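Side-chain contacts in agmatine N-acetyltransferase (Drosophila melanogaster, PDB 7CIW), which transfers the acetyl group of acetyl-CoA to the primary amine of agmatine, and probably also acylates arylalkylamines such as dopamine and serotonin: residues G17-L22 with S55-G60; T114-R119 with T211-L216; R118-P123 with Q181-L186. The protein carries 1 engineered substitution. One frame throughout, in Å; residues are numbered along the deposited sequence.

Contact 1. Residues G17-L22 with S55-G60; sequences GETEQL and SNVPFG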
ATOM      1  N   GLY A  17     -13.066  14.036  -5.516  1.00 45.80           N
ATOM      2  CA  GLY A  17     -14.488  14.285  -5.362  1.00 45.59           C
ATOM      3  C   GLY A  17     -15.288  13.005  -5.481  1.00 46.85           C
ATOM      4  O   GLY A  17     -16.319  12.953  -6.158  1.00 48.68           O
ATOM      5  N   GLU A  18     -14.802  11.960  -4.811  1.00 46.09           N
ATOM      6  CA  GLU A  18     -15.367  10.618  -4.849  1.00 42.76           C
ATOM      7  C   GLU A  18     -14.575   9.805  -3.835  1.00 36.80           C
ATOM      8  O   GLU A  18     -14.656   8.571  -3.769  1.00 38.84           O
ATOM      9  CB  GLU A  18     -15.295  10.036  -6.266  1.00 44.65           C
ATOM     10  CG  GLU A  18     -15.857   8.632  -6.444  1.00 47.88           C
ATOM     11  CD  GLU A  18     -14.875   7.725  -7.156  1.00 45.01           C
ATOM     12  OE1 GLU A  18     -14.703   6.557  -6.731  1.00 39.82           O
ATOM     13  OE2 GLU A  18     -14.270   8.200  -8.143  1.00 42.44           O
ATOM     14  N   THR A  19     -13.809  10.521  -3.014  1.00 33.34           N
ATOM     15  CA  THR A  19     -12.956   9.860  -2.043  1.00 26.58           C
ATOM     16  C   THR A  19     -13.744   9.212  -0.915  1.00 27.90           C
ATOM     17  O   THR A  19     -13.210   8.326  -0.242  1.00 22.20           O
ATOM     18  CB  THR A  19     -11.945  10.849  -1.461  1.00 29.91           C
ATOM     19  OG1 THR A  19     -12.633  11.945  -0.855  1.00 34.44           O
ATOM     20  CG2 THR A  19     -11.026  11.380  -2.561  1.00 32.24           C
ATOM     21  N   GLU A  20     -14.992   9.624  -0.674  1.00 23.47           N
ATOM     22  CA  GLU A  20     -15.701   9.048   0.464  1.00 21.68           C
ATOM     23  C   GLU A  20     -16.012   7.577   0.232  1.00 20.53           C
ATOM     24  O   GLU A  20     -15.831   6.750   1.135  1.00 22.30           O
ATOM     25  CB  GLU A  20     -16.985   9.811   0.765  1.00 24.96           C
ATOM     26  CG  GLU A  20     -17.654   9.290   2.020  1.00 30.73           C
ATOM     27  CD  GLU A  20     -18.940  10.015   2.340  1.00 36.19           C
ATOM     28  OE1 GLU A  20     -18.898  10.973   3.142  1.00 44.40           O
ATOM     29  OE2 GLU A  20     -19.990   9.622   1.789  1.00 35.55           O
ATOM     30  N   GLN A  21     -16.482   7.234  -0.968  1.00 20.50           N
ATOM     31  CA  GLN A  21     -16.761   5.838  -1.267  1.00 20.01           C
ATOM     32  C   GLN A  21     -15.497   4.998  -1.155  1.00 16.76           C
ATOM     33  O   GLN A  21     -15.533   3.875  -0.647  1.00 17.61           O
ATOM     34  CB  GLN A  21     -17.360   5.710  -2.668  1.00 20.94           C
ATOM     35  CG  GLN A  21     -18.824   6.140  -2.768  1.00 30.60           C
ATOM     36  CD  GLN A  21     -19.650   5.710  -1.571  1.00 31.54           C
ATOM     37  OE1 GLN A  21     -19.640   4.542  -1.177  1.00 39.18           O
ATOM     38  NE2 GLN A  21     -20.368   6.664  -0.971  1.00 38.90           N
ATOM     39  N   LEU A  22     -14.367   5.532  -1.628  1.00 17.71           N
ATOM     40  CA  LEU A  22     -13.103   4.805  -1.520  1.00 15.61           C
ATOM     41  C   LEU A  22     -12.749   4.545  -0.066  1.00 15.62           C
ATOM     42  O   LEU A  22     -12.360   3.434   0.304  1.00 16.10           O
ATOM     43  CB  LEU A  22     -11.982   5.591  -2.204  1.00 16.05           C
ATOM     44  CG  LEU A  22     -10.548   5.122  -1.920  1.00 16.15           C
ATOM     45  CD1 LEU A  22     -10.334   3.700  -2.450  1.00 16.98           C
ATOM     46  CD2 LEU A  22      -9.524   6.081  -2.543  1.00 15.81           C
ATOM     47  N   SER A  55      -4.528  11.462   0.161  1.00 15.53           N
ATOM     48  CA  SER A  55      -3.660  12.458  -0.458  1.00 17.49           C
ATOM     49  C   SER A  55      -3.058  11.971  -1.771  1.00 18.06           C
ATOM     50  O   SER A  55      -2.472  12.773  -2.504  1.00 17.89           O
ATOM     51  CB  SER A  55      -2.544  12.864   0.507  1.00 20.16           C
ATOM     52  OG  SER A  55      -1.532  11.876   0.602  1.00 21.15           O
ATOM     53  N   ASN A  56      -3.188  10.686  -2.089  1.00 17.22           N
ATOM     54  CA  ASN A  56      -2.686  10.169  -3.349  1.00 16.41           C
ATOM     55  C   ASN A  56      -3.694  10.266  -4.477  1.00 15.22           C
ATOM     56  O   ASN A  56      -3.310  10.107  -5.640  1.00 15.54           O
ATOM     57  CB  ASN A  56      -2.251   8.708  -3.177  1.00 13.66           C
ATOM     58  CG  ASN A  56      -1.101   8.577  -2.245  1.00 15.78           C
ATOM     59  OD1 ASN A  56       0.038   8.892  -2.598  1.00 17.80           O
ATOM     60  ND2 ASN A  56      -1.380   8.137  -1.025  1.00 17.13           N
ATOM     61  N   VAL A  57      -4.967  10.521  -4.162  1.00 15.83           N
ATOM     62  CA  VAL A  57      -5.989  10.587  -5.209  1.00 14.84           C
ATOM     63  C   VAL A  57      -5.676  11.641  -6.262  1.00 15.57           C
ATOM     64  O   VAL A  57      -5.864  11.361  -7.455  1.00 15.26           O
ATOM     65  CB  VAL A  57      -7.379  10.747  -4.578  1.00 14.01           C
ATOM     66  CG1 VAL A  57      -8.436  10.997  -5.657  1.00 19.67           C
ATOM     67  CG2 VAL A  57      -7.715   9.493  -3.766  1.00 18.67           C
ATOM     68  N   PRO A  58      -5.166  12.836  -5.930  1.00 14.64           N
ATOM     69  CA  PRO A  58      -4.929  13.834  -6.994  1.00 16.98           C
ATOM     70  C   PRO A  58      -3.888  13.415  -8.017  1.00 16.30           C
ATOM     71  O   PRO A  58      -3.834  14.011  -9.098  1.00 19.06           O
ATOM     72  CB  PRO A  58      -4.471  15.076  -6.217  1.00 18.43           C
ATOM     73  CG  PRO A  58      -5.092  14.907  -4.866  1.00 18.35           C
ATOM     74  CD  PRO A  58      -4.958  13.432  -4.595  1.00 16.89           C
ATOM     75  N   PHE A  59      -3.051  12.425  -7.706  1.00 15.22           N
ATOM     76  CA  PHE A  59      -2.048  11.954  -8.650  1.00 15.78           C
ATOM     77  C   PHE A  59      -2.635  11.124  -9.778  1.00 16.78           C
ATOM     78  O   PHE A  59      -1.907  10.814 -10.723  1.00 18.02           O
ATOM     79  CB  PHE A  59      -0.988  11.117  -7.935  1.00 13.79           C
ATOM     80  CG  PHE A  59      -0.215  11.863  -6.901  1.00 14.80           C
ATOM     81  CD1 PHE A  59       0.388  13.073  -7.203  1.00 18.01           C
ATOM     82  CD2 PHE A  59      -0.100  11.358  -5.614  1.00 18.81           C
ATOM     83  CE1 PHE A  59       1.107  13.760  -6.250  1.00 18.27           C
ATOM     84  CE2 PHE A  59       0.612  12.049  -4.648  1.00 20.83           C
ATOM     85  CZ  PHE A  59       1.219  13.251  -4.970  1.00 21.56           C
ATOM     86  N   GLY A  60      -3.907  10.741  -9.704  1.00 16.58           N
ATOM     87  CA  GLY A  60      -4.452   9.878 -10.736  1.00 15.56           C
ATOM     88  C   GLY A  60      -3.911   8.472 -10.691  1.00 16.26           C
ATOM     89  O   GLY A  60      -3.950   7.761 -11.695  1.00 19.66           O
TER
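V57 meets T19 and L22 with its two methyl groups, a small apolar contact between the first turn of helix 19-30 and the turn that follows helix 47-54. CB of V57 is directed at helix 19-30, and beyond it the side chain divides. CG1 lies anti to the backbone N (chi1 173°) and ends against the methyl of T19, with CG1 of V57 4.1 Å from CG2 of T19. The other branch reaches two partners: CG2 of V57 is 4.0 Å from CG2 of T19 and 4.1 Å from CD2 of L22. T19 therefore touches both prongs of the valine with one methyl, the two side chains crossing obliquely, whereas L22 lies flank to flank with V57, the two running opposite ways. In T19 the hydroxyl sits between the backbone N and the carbonyl carbon (chi1 58°), which leaves CG2 as the group directed at V57. All three meeting groups are hydrocarbon, so the contact rests on van der Waals packing.

The turn that carries V57 is closed by its own backbone, N of G60 donating to O of V57 at 3.0 Å. V14 and V16 also pack on the valine, L54 touches both T19 and L22, and V64 and A74 of the sheet lie against L22. The start of helix 19-30 and the turn after helix 47-54 thus meet beside strands 62-67 and 70-80 of the GNAT sheet, both within the helical connection between strands 10-13 and 62-67.

Contact 2. Residues T114-R119 with T211-L216; sequences TDVCRR and TFVLHL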
ATOM      1  N   THR A 114      15.153   0.153   2.110  1.00 16.20           N
ATOM      2  CA  THR A 114      15.032  -0.174   0.687  1.00 18.13           C
ATOM      3  C   THR A 114      15.649   0.905  -0.195  1.00 19.88           C
ATOM      4  O   THR A 114      16.394   0.588  -1.131  1.00 19.07           O
ATOM      5  CB  THR A 114      13.569  -0.399   0.310  1.00 16.80           C
ATOM      6  OG1 THR A 114      12.773   0.725   0.706  1.00 15.57           O
ATOM      7  CG2 THR A 114      13.038  -1.645   0.996  1.00 20.56           C
ATOM      8  N   ASP A 115      15.331   2.175   0.073  1.00 16.83           N
ATOM      9  CA  ASP A 115      15.978   3.327  -0.566  1.00 18.31           C
ATOM     10  C   ASP A 115      16.112   3.115  -2.078  1.00 18.12           C
ATOM     11  O   ASP A 115      17.196   3.181  -2.650  1.00 16.92           O
ATOM     12  CB  ASP A 115      17.342   3.586   0.084  1.00 18.81           C
ATOM     13  CG  ASP A 115      17.871   4.998  -0.162  1.00 25.53           C
ATOM     14  OD1 ASP A 115      17.196   5.808  -0.824  1.00 23.69           O
ATOM     15  OD2 ASP A 115      18.986   5.301   0.310  1.00 30.11           O
ATOM     16  N   VAL A 116      14.972   2.853  -2.725  1.00 17.48           N
ATOM     17  CA  VAL A 116      15.027   2.198  -4.033  1.00 15.86           C
ATOM     18  C   VAL A 116      15.573   3.118  -5.110  1.00 18.23           C
ATOM     19  O   VAL A 116      16.077   2.645  -6.134  1.00 15.43           O
ATOM     20  CB  VAL A 116      13.652   1.656  -4.454  1.00 16.72           C
ATOM     21  CG1 VAL A 116      13.214   0.520  -3.540  1.00 17.09           C
ATOM     22  CG2 VAL A 116      12.601   2.800  -4.546  1.00 17.23           C
ATOM     23  N   CYS A 117      15.438   4.432  -4.947  1.00 16.51           N
ATOM     24  CA  CYS A 117      15.955   5.343  -5.969  1.00 18.71           C
ATOM     25  C   CYS A 117      17.472   5.281  -6.038  1.00 19.09           C
ATOM     26  O   CYS A 117      18.056   5.248  -7.133  1.00 22.51           O
ATOM     27  CB  CYS A 117      15.458   6.757  -5.675  1.00 19.79           C
ATOM     28  SG  CYS A 117      13.667   6.905  -6.074  1.00 19.56           S
ATOM     29  N   ARG A 118      18.111   5.211  -4.874  1.00 19.12           N
ATOM     30  CA  ARG A 118      19.558   5.036  -4.827  1.00 21.76           C
ATOM     31  C   ARG A 118      19.953   3.608  -5.181  1.00 21.09           C
ATOM     32  O   ARG A 118      20.953   3.385  -5.878  1.00 24.75           O
ATOM     33  CB  ARG A 118      20.074   5.381  -3.438  1.00 22.38           C
ATOM     34  CG  ARG A 118      19.808   6.815  -3.043  1.00 31.37           C
ATOM     35  CD  ARG A 118      20.628   7.230  -1.827  1.00 32.30           C
ATOM     36  NE  ARG A 118      20.581   8.676  -1.656  1.00 32.65           N
ATOM     37  CZ  ARG A 118      19.500   9.342  -1.261  1.00 35.19           C
ATOM     38  NH1 ARG A 118      18.371   8.686  -0.984  1.00 30.03           N
ATOM     39  NH2 ARG A 118      19.545  10.663  -1.143  1.00 40.24           N
ATOM     40  N   ARG A 119      19.181   2.632  -4.704  1.00 19.11           N
ATOM     41  CA  ARG A 119      19.527   1.233  -4.924  1.00 15.94           C
ATOM     42  C   ARG A 119      19.599   0.900  -6.408  1.00 19.83           C
ATOM     43  O   ARG A 119      20.522   0.203  -6.846  1.00 21.88           O
ATOM     44  CB  ARG A 119      18.515   0.329  -4.213  1.00 18.90           C
ATOM     45  CG  ARG A 119      18.704  -1.171  -4.460  1.00 20.80           C
ATOM     46  CD  ARG A 119      17.566  -1.970  -3.818  1.00 26.21           C
ATOM     47  NE  ARG A 119      17.553  -1.829  -2.361  1.00 26.85           N
ATOM     48  CZ  ARG A 119      17.960  -2.770  -1.513  1.00 28.78           C
ATOM     49  NH1 ARG A 119      18.406  -3.934  -1.970  1.00 26.61           N
ATOM     50  NH2 ARG A 119      17.921  -2.549  -0.201  1.00 29.02           N
ATOM     51  N   THR A 211       9.278  -6.246   1.018  1.00 13.54           N
ATOM     52  CA  THR A 211       9.194  -5.210  -0.002  1.00 11.61           C
ATOM     53  C   THR A 211       9.601  -5.774  -1.354  1.00 14.90           C
ATOM     54  O   THR A 211      10.667  -6.383  -1.481  1.00 14.03           O
ATOM     55  CB  THR A 211      10.075  -4.024   0.370  1.00 14.55           C
ATOM     56  OG1 THR A 211       9.613  -3.490   1.613  1.00 16.03           O
ATOM     57  CG2 THR A 211       9.985  -2.927  -0.695  1.00 14.75           C
ATOM     58  N   PHE A 212       8.746  -5.562  -2.354  1.00 11.68           N
ATOM     59  CA  PHE A 212       8.966  -6.037  -3.713  1.00 11.97           C
ATOM     60  C   PHE A 212       9.003  -4.853  -4.671  1.00 14.37           C
ATOM     61  O   PHE A 212       8.362  -3.820  -4.433  1.00 13.15           O
ATOM     62  CB  PHE A 212       7.854  -6.984  -4.157  1.00 12.34           C
ATOM     63  CG  PHE A 212       7.860  -8.325  -3.475  1.00 13.19           C
ATOM     64  CD1 PHE A 212       7.299  -8.494  -2.212  1.00 13.02           C
ATOM     65  CD2 PHE A 212       8.375  -9.431  -4.129  1.00 14.60           C
ATOM     66  CE1 PHE A 212       7.279  -9.742  -1.612  1.00 14.26           C
ATOM     67  CE2 PHE A 212       8.363 -10.675  -3.535  1.00 15.40           C
ATOM     68  CZ  PHE A 212       7.819 -10.833  -2.273  1.00 15.48           C
ATOM     69  N   VAL A 213       9.744  -5.017  -5.768  1.00 12.11           N
ATOM     70  CA  VAL A 213       9.769  -4.031  -6.841  1.00 12.81           C
ATOM     71  C   VAL A 213       9.524  -4.711  -8.179  1.00 14.11           C
ATOM     72  O   VAL A 213       9.771  -5.905  -8.365  1.00 13.83           O
ATOM     73  CB  VAL A 213      11.092  -3.236  -6.897  1.00 15.49           C
ATOM     74  CG1 VAL A 213      11.362  -2.560  -5.572  1.00 13.02           C
ATOM     75  CG2 VAL A 213      12.243  -4.156  -7.275  1.00 13.71           C
ATOM     76  N   LEU A 214       9.034  -3.910  -9.122  1.00 12.75           N
ATOM     77  CA  LEU A 214       8.874  -4.318 -10.510  1.00 11.86           C
ATOM     78  C   LEU A 214       9.553  -3.286 -11.390  1.00 14.13           C
ATOM     79  O   LEU A 214       9.275  -2.090 -11.269  1.00 15.49           O
ATOM     80  CB  LEU A 214       7.396  -4.435 -10.886  1.00 14.33           C
ATOM     81  CG  LEU A 214       7.143  -4.846 -12.340  1.00 15.10           C
ATOM     82  CD1 LEU A 214       7.447  -6.338 -12.532  1.00 18.95           C
ATOM     83  CD2 LEU A 214       5.710  -4.506 -12.751  1.00 17.00           C
ATOM     84  N   HIS A 215      10.441  -3.732 -12.273  1.00 14.92           N
ATOM     85  CA  HIS A 215      11.116  -2.813 -13.179  1.00 16.67           C
ATOM     86  C   HIS A 215      10.240  -2.571 -14.401  1.00 17.54           C
ATOM     87  O   HIS A 215       9.792  -3.522 -15.046  1.00 21.54           O
ATOM     88  CB  HIS A 215      12.478  -3.371 -13.588  1.00 15.78           C
ATOM     89  CG  HIS A 215      13.405  -3.553 -12.429  1.00 18.49           C
ATOM     90  ND1 HIS A 215      14.307  -2.585 -12.042  1.00 22.19           N
ATOM     91  CD2 HIS A 215      13.542  -4.571 -11.550  1.00 17.92           C
ATOM     92  CE1 HIS A 215      14.967  -3.005 -10.978  1.00 18.45           C
ATOM     93  NE2 HIS A 215      14.523  -4.207 -10.658  1.00 19.72           N
ATOM     94  N   LEU A 216       9.991  -1.297 -14.701  1.00 19.25           N
ATOM     95  CA  LEU A 216       9.149  -0.894 -15.831  1.00 19.39           C
ATOM     96  C   LEU A 216       9.975  -0.571 -17.056  1.00 28.59           C
ATOM     97  O   LEU A 216      11.131  -0.154 -16.928  1.00 29.50           O
ATOM     98  CB  LEU A 216       8.304   0.322 -15.463  1.00 21.82           C
ATOM     99  CG  LEU A 216       7.334   0.096 -14.310  1.00 18.82           C
ATOM    100  CD1 LEU A 216       6.500   1.347 -14.096  1.00 15.89           C
ATOM    101  CD2 LEU A 216       6.444  -1.116 -14.580  1.00 19.10           C
ATOM    102  OXT LEU A 216       9.483  -0.694 -18.186  1.00 34.33           O
TER
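T114 and T211 reach toward each other tip to tip through their methyls, CG2 of T114 lying 3.7 Å from CG2 of T211. Their hydroxyls are occupied elsewhere: OG1 of T114 bonds to the carbonyl O of V110 one turn back in its helix, and OG1 of T211 to OD1 of D165, a residue of the CoA site. In T211 CG2, anti to the backbone N, is turned to T114, and OG1, on the N side, to D165. V116 and V213 behave differently: they pass side by side, pointing contrary ways, with CG1 of V116 4.1 Å from CG1 of V213.

Between T114 and V116 the helix breaks at D115, where phi is positive. Two arginines clasp this break. NE of R119 donates to O of T114 at 2.9 Å, almost straight (173°), in the carbonyl plane and on a lone pair; NH1 of R118 forms a salt bridge with D115, approaching OD1 on its syn lone pair, and also bonds O of S82.

The junction of helices 99-114 and 116-119 thus rests on strand 208-215, which runs between strands 161-166 and 181-187; T114 also touches N184, and V116 touches L161 and I183.

Contact 3. Residues R118-P123 with Q181-L186; sequences RRFSVP and QLINTL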
ATOM      1  N   ARG A 118      18.111   5.211  -4.874  1.00 19.12           N
ATOM      2  CA  ARG A 118      19.558   5.036  -4.827  1.00 21.76           C
ATOM      3  C   ARG A 118      19.953   3.608  -5.181  1.00 21.09           C
ATOM      4  O   ARG A 118      20.953   3.385  -5.878  1.00 24.75           O
ATOM      5  CB  ARG A 118      20.074   5.381  -3.438  1.00 22.38           C
ATOM      6  CG  ARG A 118      19.808   6.815  -3.043  1.00 31.37           C
ATOM      7  CD  ARG A 118      20.628   7.230  -1.827  1.00 32.30           C
ATOM      8  NE  ARG A 118      20.581   8.676  -1.656  1.00 32.65           N
ATOM      9  CZ  ARG A 118      19.500   9.342  -1.261  1.00 35.19           C
ATOM     10  NH1 ARG A 118      18.371   8.686  -0.984  1.00 30.03           N
ATOM     11  NH2 ARG A 118      19.545  10.663  -1.143  1.00 40.24           N
ATOM     12  N   ARG A 119      19.181   2.632  -4.704  1.00 19.11           N
ATOM     13  CA  ARG A 119      19.527   1.233  -4.924  1.00 15.94           C
ATOM     14  C   ARG A 119      19.599   0.900  -6.408  1.00 19.83           C
ATOM     15  O   ARG A 119      20.522   0.203  -6.846  1.00 21.88           O
ATOM     16  CB  ARG A 119      18.515   0.329  -4.213  1.00 18.90           C
ATOM     17  CG  ARG A 119      18.704  -1.171  -4.460  1.00 20.80           C
ATOM     18  CD  ARG A 119      17.566  -1.970  -3.818  1.00 26.21           C
ATOM     19  NE  ARG A 119      17.553  -1.829  -2.361  1.00 26.85           N
ATOM     20  CZ  ARG A 119      17.960  -2.770  -1.513  1.00 28.78           C
ATOM     21  NH1 ARG A 119      18.406  -3.934  -1.970  1.00 26.61           N
ATOM     22  NH2 ARG A 119      17.921  -2.549  -0.201  1.00 29.02           N
ATOM     23  N   PHE A 120      18.645   1.390  -7.200  1.00 17.00           N
ATOM     24  CA  PHE A 120      18.561   1.056  -8.621  1.00 16.46           C
ATOM     25  C   PHE A 120      18.916   2.224  -9.539  1.00 19.14           C
ATOM     26  O   PHE A 120      18.735   2.110 -10.756  1.00 18.48           O
ATOM     27  CB  PHE A 120      17.154   0.533  -8.961  1.00 16.70           C
ATOM     28  CG  PHE A 120      16.815  -0.771  -8.292  1.00 17.82           C
ATOM     29  CD1 PHE A 120      15.819  -0.837  -7.323  1.00 18.05           C
ATOM     30  CD2 PHE A 120      17.514  -1.923  -8.612  1.00 19.29           C
ATOM     31  CE1 PHE A 120      15.518  -2.033  -6.695  1.00 20.17           C
ATOM     32  CE2 PHE A 120      17.210  -3.130  -7.997  1.00 21.43           C
ATOM     33  CZ  PHE A 120      16.215  -3.184  -7.033  1.00 20.63           C
ATOM     34  N   SER A 121      19.416   3.333  -8.987  1.00 20.39           N
ATOM     35  CA  SER A 121      19.747   4.538  -9.758  1.00 17.77           C
ATOM     36  C   SER A 121      18.603   4.947 -10.681  1.00 20.46           C
ATOM     37  O   SER A 121      18.780   5.131 -11.887  1.00 21.28           O
ATOM     38  CB  SER A 121      21.038   4.348 -10.564  1.00 22.68           C
ATOM     39  OG  SER A 121      22.188   4.685  -9.802  1.00 28.74           O
ATOM     40  N   VAL A 122      17.409   5.085 -10.112  1.00 17.36           N
ATOM     41  CA  VAL A 122      16.269   5.601 -10.869  1.00 18.09           C
ATOM     42  C   VAL A 122      15.839   6.911 -10.224  1.00 17.75           C
ATOM     43  O   VAL A 122      16.024   7.085  -9.013  1.00 18.75           O
ATOM     44  CB  VAL A 122      15.094   4.610 -10.905  1.00 19.62           C
ATOM     45  CG1 VAL A 122      15.456   3.365 -11.713  1.00 19.68           C
ATOM     46  CG2 VAL A 122      14.680   4.246  -9.488  1.00 19.16           C
ATOM     47  N   PRO A 123      15.260   7.848 -10.977  1.00 16.84           N
ATOM     48  CA  PRO A 123      14.929   9.156 -10.394  1.00 18.55           C
ATOM     49  C   PRO A 123      13.708   9.144  -9.500  1.00 15.60           C
ATOM     50  O   PRO A 123      13.558  10.056  -8.673  1.00 17.22           O
ATOM     51  CB  PRO A 123      14.691  10.043 -11.625  1.00 20.90           C
ATOM     52  CG  PRO A 123      14.347   9.108 -12.709  1.00 20.74           C
ATOM     53  CD  PRO A 123      15.077   7.827 -12.439  1.00 19.52           C
ATOM     54  N   GLN A 181      10.227  -8.701  -7.742  1.00 15.29           N
ATOM     55  CA  GLN A 181      11.374  -9.272  -7.040  1.00 14.46           C
ATOM     56  C   GLN A 181      11.448  -8.752  -5.611  1.00 17.18           C
ATOM     57  O   GLN A 181      11.270  -7.560  -5.360  1.00 13.62           O
ATOM     58  CB  GLN A 181      12.686  -8.951  -7.764  1.00 19.43           C
ATOM     59  CG  GLN A 181      12.826  -9.609  -9.129  1.00 25.16           C
ATOM     60  CD  GLN A 181      12.665  -8.615 -10.255  1.00 28.83           C
ATOM     61  OE1 GLN A 181      13.437  -7.661 -10.367  1.00 32.87           O
ATOM     62  NE2 GLN A 181      11.659  -8.828 -11.099  1.00 31.06           N
ATOM     63  N   LEU A 182      11.747  -9.658  -4.686  1.00 13.40           N
ATOM     64  CA  LEU A 182      11.897  -9.300  -3.280  1.00 13.51           C
ATOM     65  C   LEU A 182      13.195  -8.534  -3.052  1.00 16.92           C
ATOM     66  O   LEU A 182      14.254  -8.953  -3.525  1.00 16.74           O
ATOM     67  CB  LEU A 182      11.903 -10.572  -2.435  1.00 16.08           C
ATOM     68  CG  LEU A 182      12.159 -10.427  -0.942  1.00 14.42           C
ATOM     69  CD1 LEU A 182      10.980  -9.723  -0.287  1.00 16.81           C
ATOM     70  CD2 LEU A 182      12.380 -11.818  -0.342  1.00 15.75           C
ATOM     71  N   ILE A 183      13.138  -7.441  -2.279  1.00 15.11           N
ATOM     72  CA  ILE A 183      14.358  -6.680  -2.020  1.00 15.10           C
ATOM     73  C   ILE A 183      14.630  -6.465  -0.536  1.00 15.30           C
ATOM     74  O   ILE A 183      15.730  -6.028  -0.174  1.00 16.63           O
ATOM     75  CB  ILE A 183      14.359  -5.317  -2.742  1.00 13.77           C
ATOM     76  CG1 ILE A 183      13.228  -4.421  -2.243  1.00 14.46           C
ATOM     77  CG2 ILE A 183      14.296  -5.489  -4.266  1.00 14.25           C
ATOM     78  CD1 ILE A 183      13.474  -2.956  -2.546  1.00 16.93           C
ATOM     79  N   ASN A 184      13.659  -6.767   0.331  1.00 13.75           N
ATOM     80  CA  ASN A 184      13.844  -6.519   1.760  1.00 13.04           C
ATOM     81  C   ASN A 184      12.818  -7.287   2.576  1.00 15.61           C
ATOM     82  O   ASN A 184      11.652  -7.361   2.198  1.00 15.38           O
ATOM     83  CB  ASN A 184      13.724  -5.027   2.102  1.00 16.99           C
ATOM     84  CG  ASN A 184      14.302  -4.691   3.478  1.00 15.73           C
ATOM     85  OD1 ASN A 184      15.512  -4.705   3.664  1.00 18.91           O
ATOM     86  ND2 ASN A 184      13.433  -4.377   4.435  1.00 15.71           N
ATOM     87  N   THR A 185      13.257  -7.800   3.730  1.00 14.51           N
ATOM     88  CA  THR A 185      12.393  -8.472   4.685  1.00 14.54           C
ATOM     89  C   THR A 185      12.678  -7.916   6.072  1.00 15.94           C
ATOM     90  O   THR A 185      13.837  -7.854   6.497  1.00 17.11           O
ATOM     91  CB  THR A 185      12.609  -9.993   4.677  1.00 14.05           C
ATOM     92  OG1 THR A 185      12.430 -10.501   3.344  1.00 16.27           O
ATOM     93  CG2 THR A 185      11.650 -10.686   5.627  1.00 18.44           C
ATOM     94  N   LEU A 186      11.630  -7.495   6.761  1.00 14.15           N
ATOM     95  CA  LEU A 186      11.744  -7.064   8.149  1.00 15.82           C
ATOM     96  C   LEU A 186      10.717  -7.834   8.958  1.00 13.42           C
ATOM     97  O   LEU A 186       9.514  -7.672   8.742  1.00 13.10           O
ATOM     98  CB  LEU A 186      11.529  -5.557   8.279  1.00 14.90           C
ATOM     99  CG  LEU A 186      11.466  -4.960   9.685  1.00 19.16           C
ATOM    100  CD1 LEU A 186      12.683  -5.371  10.495  1.00 18.49           C
ATOM    101  CD2 LEU A 186      11.352  -3.435   9.572  1.00 17.38           C
TER
HETATM  102  O   HOH W   1      17.551  -4.846   1.873  1.00 30.39           O
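F120 and I183 form the closer-packed side of this contact: CG2 of I183 approaches the edge of the phenyl ring, near its plane, and lies 4.1 Å from CZ of F120. The ring is steadied from other directions as well. CG of R119 lies 3.9 Å above the plane of the F120 ring, over its centre, and H215 packs against F120 edge-to-face. I183 also covers one face of the R119 guanidinium, with CB 4.2 Å above its plane, toward the rim. CD1 reaches the same face because CG1 of I183 stands between the backbone N and the carbonyl carbon (chi1 63°).

Opposite T211 the edge strand 181-187 of the GNAT sheet carries two residues, I183 and N184, in a classic beta bulge.

Toward solvent the contact is looser and polar. NH1 of R119 comes only to 3.8 Å from O of I183, too far for a hydrogen bond, and a water spans the gap. It accepts from NH2 of R119 at 3.1 Å and donates to O of I183 at 3.0 Å and to OD1 of N184 at 2.7 Å, joining the arginine to both bulge residues. NH2 of R119 also bonds O of A113, while its NE is held by O of T114.

In the fold
Contacts 2 and 3 have centres 3 Å apart: both use helix 116-119, and their strands 208-215 and 181-187 are sheet neighbours, joined where O of T211 lies 2.8 Å from N of I183, a probable hydrogen bond. Contact 1 is remote, its centre 25 Å from that of contact 2 and 27 Å from that of contact 3, which lies across the chain's centre from it. None of the contacts touches a bound ligand. Acetylagmatine and coenzyme A are about 9 and 10 Å from the side chain of T211, about 11 and 12 Å from that of L22, and about 13 and 14 Å from that of I183. Contact 2 comes nearest the cofactor site, through D165.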